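Local coordinates for ribonuclease S-F11 (Nicotiana alata, PDB 1IOO), which cleaves RNA as a secreted T2-family ribonuclease of the style and is associated with gametophytic self-incompatibility, by which the plant discriminates self from non-self pollen, at residues I141-K152 and E162-F170. Numbering follows the deposited sequence.
Sequences IKTVSQENPDIK and ELYEIGICF
K152 and E165 face each other as an antiparallel hydrogen-bonded pair, and a classic beta bulge forms here: K152 O accepts from Y164 N at 3.0 Å, in the carbonyl plane, and from E165 N at 3.3 Å. The long, flexible lysine suits this partly exposed place: with CG beside its backbone N (chi1 -54°) and the chain extended beyond, its CD passes 3.5 Å from E165 OE1, while NZ hydrogen-bonds Q6 OE1. Shortening K152 to an alanine would probably leave Q6 OE1 without this donor and bare the flank of E165, whose side chain lies about 3 Å from that of H32, the catalytic proton donor. Glycine suits position 167 because the side chains of D150 and K152 close over it; D150 N to G167 O and G167 N to D150 O are both 2.8 Å. Branched residues fill the other face: I151 CG2 presses 3.5 Å from L163 CD1, and I141 meets I166 tip to tip, CD1 to CD1 3.8 Å. S145 OG hydrogen-bonds E147 O, tying the helix end to the following turn; two waters link S145 O and N148 O to C169. Thus hairpin 150-154/162-170 carries helix 134-145 on its isoleucine face, helix 117-123 touches I166, and strand 4-10 pairs with 162-170.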
# COMPACT_ATOMS: atom_id res chain seq x y z
N ILE A 141 11.20 -4.51 -8.40
CA ILE A 141 10.64 -4.60 -7.06
C ILE A 141 11.05 -5.89 -6.36
O ILE A 141 11.34 -5.90 -5.16
CB ILE A 141 9.10 -4.47 -7.10
CG1 ILE A 141 8.70 -3.12 -7.70
CG2 ILE A 141 8.51 -4.63 -5.70
CD1 ILE A 141 9.25 -1.90 -6.95
N LYS A 142 11.10 -6.99 -7.10
CA LYS A 142 11.43 -8.28 -6.49
C LYS A 142 12.84 -8.28 -5.90
O LYS A 142 13.16 -9.11 -5.05
CB LYS A 142 11.27 -9.42 -7.49
CG LYS A 142 11.27 -10.79 -6.81
CD LYS A 142 10.91 -11.90 -7.77
CE LYS A 142 10.90 -13.25 -7.07
NZ LYS A 142 10.51 -14.32 -8.02
N THR A 143 13.69 -7.36 -6.35
CA THR A 143 15.05 -7.31 -5.80
C THR A 143 15.03 -6.96 -4.32
O THR A 143 15.99 -7.26 -3.60
CB THR A 143 15.97 -6.30 -6.54
OG1 THR A 143 15.47 -4.97 -6.39
CG2 THR A 143 16.09 -6.67 -8.01
N VAL A 144 13.95 -6.33 -3.87
CA VAL A 144 13.84 -5.96 -2.46
C VAL A 144 12.72 -6.73 -1.76
O VAL A 144 12.77 -6.94 -0.55
CB VAL A 144 13.62 -4.43 -2.27
CG1 VAL A 144 14.85 -3.67 -2.76
CG2 VAL A 144 12.38 -3.98 -3.01
N SER A 145 11.71 -7.16 -2.52
CA SER A 145 10.63 -7.94 -1.92
C SER A 145 11.04 -9.40 -1.73
O SER A 145 10.46 -10.11 -0.92
CB SER A 145 9.34 -7.85 -2.76
OG SER A 145 9.48 -8.48 -4.02
N GLN A 146 12.08 -9.81 -2.46
CA GLN A 146 12.61 -11.18 -2.40
C GLN A 146 11.64 -12.16 -3.01
O GLN A 146 11.96 -12.89 -3.95
CB GLN A 146 12.95 -11.57 -0.96
CG GLN A 146 14.15 -10.82 -0.41
CD GLN A 146 14.57 -11.27 0.98
OE1 GLN A 146 14.31 -12.40 1.40
NE2 GLN A 146 15.25 -10.38 1.69
N GLU A 147 10.43 -12.21 -2.45
CA GLU A 147 9.39 -13.02 -3.01
C GLU A 147 8.57 -12.18 -3.98
O GLU A 147 8.72 -10.96 -4.02
CB GLU A 147 8.51 -13.61 -1.90
CG GLU A 147 9.28 -14.50 -0.92
CD GLU A 147 9.99 -15.68 -1.58
OE1 GLU A 147 11.14 -15.97 -1.18
OE2 GLU A 147 9.40 -16.33 -2.48
N ASN A 148 7.71 -12.82 -4.77
CA ASN A 148 6.94 -12.10 -5.77
C ASN A 148 6.08 -10.99 -5.19
O ASN A 148 5.28 -11.22 -4.27
CB ASN A 148 6.02 -13.05 -6.54
CG ASN A 148 6.78 -13.96 -7.47
OD1 ASN A 148 7.95 -13.74 -7.75
ND2 ASN A 148 6.11 -15.00 -7.96
N PRO A 149 6.23 -9.77 -5.71
CA PRO A 149 5.44 -8.63 -5.25
C PRO A 149 4.20 -8.60 -6.13
O PRO A 149 4.11 -9.37 -7.09
CB PRO A 149 6.35 -7.45 -5.55
CG PRO A 149 6.96 -7.86 -6.88
CD PRO A 149 7.30 -9.33 -6.64
N ASP A 150 3.23 -7.75 -5.81
CA ASP A 150 2.07 -7.62 -6.67
C ASP A 150 2.01 -6.23 -7.26
O ASP A 150 1.80 -5.25 -6.54
CB ASP A 150 0.76 -7.94 -5.93
CG ASP A 150 -0.44 -8.03 -6.89
OD1 ASP A 150 -0.25 -8.49 -8.04
OD2 ASP A 150 -1.57 -7.66 -6.50
N ILE A 151 2.26 -6.14 -8.56
CA ILE A 151 2.20 -4.86 -9.26
C ILE A 151 0.77 -4.60 -9.71
O ILE A 151 0.23 -5.34 -10.53
CB ILE A 151 3.14 -4.87 -10.48
CG1 ILE A 151 4.54 -5.34 -10.06
CG2 ILE A 151 3.18 -3.49 -11.11
CD1 ILE A 151 5.13 -4.57 -8.90
N LYS A 152 0.15 -3.57 -9.16
CA LYS A 152 -1.24 -3.26 -9.46
C LYS A 152 -1.37 -2.07 -10.39
O LYS A 152 -0.78 -1.02 -10.15
CB LYS A 152 -1.99 -3.01 -8.15
CG LYS A 152 -1.85 -4.16 -7.15
CD LYS A 152 -2.55 -3.86 -5.85
CE LYS A 152 -2.35 -4.98 -4.84
NZ LYS A 152 -3.11 -4.71 -3.59
N GLU A 162 -1.42 2.16 -15.88
CA GLU A 162 -0.40 2.88 -15.14
C GLU A 162 -0.19 2.27 -13.77
O GLU A 162 -1.08 1.65 -13.21
CB GLU A 162 -0.76 4.36 -15.01
CG GLU A 162 -1.99 4.67 -14.19
CD GLU A 162 -2.23 6.16 -14.12
OE1 GLU A 162 -1.64 6.82 -13.24
OE2 GLU A 162 -3.00 6.67 -14.96
N LEU A 163 1.02 2.44 -13.25
CA LEU A 163 1.35 1.93 -11.93
C LEU A 163 0.53 2.65 -10.88
O LEU A 163 0.66 3.85 -10.70
CB LEU A 163 2.85 2.12 -11.66
CG LEU A 163 3.39 1.45 -10.39
CD1 LEU A 163 3.20 -0.06 -10.46
CD2 LEU A 163 4.87 1.79 -10.25
N TYR A 164 -0.32 1.90 -10.18
CA TYR A 164 -1.23 2.48 -9.20
C TYR A 164 -0.81 2.15 -7.78
O TYR A 164 -0.73 3.04 -6.92
CB TYR A 164 -2.62 1.92 -9.49
CG TYR A 164 -3.74 2.51 -8.68
CD1 TYR A 164 -4.15 3.83 -8.88
CD2 TYR A 164 -4.42 1.73 -7.75
CE1 TYR A 164 -5.22 4.36 -8.17
CE2 TYR A 164 -5.50 2.25 -7.03
CZ TYR A 164 -5.89 3.56 -7.25
OH TYR A 164 -6.97 4.07 -6.57
N GLU A 165 -0.54 0.88 -7.52
CA GLU A 165 -0.12 0.43 -6.20
C GLU A 165 0.84 -0.74 -6.31
O GLU A 165 0.85 -1.46 -7.31
CB GLU A 165 -1.32 -0.05 -5.37
CG GLU A 165 -2.43 0.95 -5.15
CD GLU A 165 -3.65 0.32 -4.48
OE1 GLU A 165 -3.95 -0.86 -4.79
OE2 GLU A 165 -4.31 0.99 -3.67
N ILE A 166 1.65 -0.93 -5.28
CA ILE A 166 2.55 -2.06 -5.21
C ILE A 166 2.35 -2.81 -3.91
O ILE A 166 2.36 -2.21 -2.84
CB ILE A 166 4.03 -1.64 -5.30
CG1 ILE A 166 4.31 -1.00 -6.66
CG2 ILE A 166 4.94 -2.86 -5.09
CD1 ILE A 166 5.71 -0.44 -6.79
N GLY A 167 2.13 -4.11 -4.02
CA GLY A 167 1.94 -4.91 -2.83
C GLY A 167 3.15 -5.78 -2.56
O GLY A 167 3.75 -6.35 -3.47
N ILE A 168 3.53 -5.82 -1.28
CA ILE A 168 4.63 -6.65 -0.81
C ILE A 168 4.13 -7.49 0.35
O ILE A 168 3.58 -6.96 1.31
CB ILE A 168 5.85 -5.78 -0.40
CG1 ILE A 168 6.36 -5.02 -1.63
CG2 ILE A 168 6.96 -6.65 0.17
CD1 ILE A 168 7.52 -4.06 -1.36
N CYS A 169 4.30 -8.81 0.25
CA CYS A 169 3.75 -9.72 1.24
C CYS A 169 4.78 -10.24 2.22
O CYS A 169 5.96 -10.40 1.91
CB CYS A 169 3.01 -10.85 0.51
SG CYS A 169 1.65 -10.11 -0.44
N PHE A 170 4.29 -10.51 3.43
CA PHE A 170 5.10 -11.01 4.53
C PHE A 170 4.38 -12.12 5.26
O PHE A 170 3.17 -12.29 5.11
CB PHE A 170 5.34 -9.90 5.58
CG PHE A 170 6.02 -8.68 5.05
CD1 PHE A 170 5.32 -7.71 4.34
CD2 PHE A 170 7.38 -8.50 5.27
CE1 PHE A 170 5.97 -6.57 3.86
CE2 PHE A 170 8.04 -7.37 4.79
CZ PHE A 170 7.34 -6.41 4.08
O HOH W 1 7.91 -10.55 -0.17
O HOH W 2 6.00 -9.75 -1.85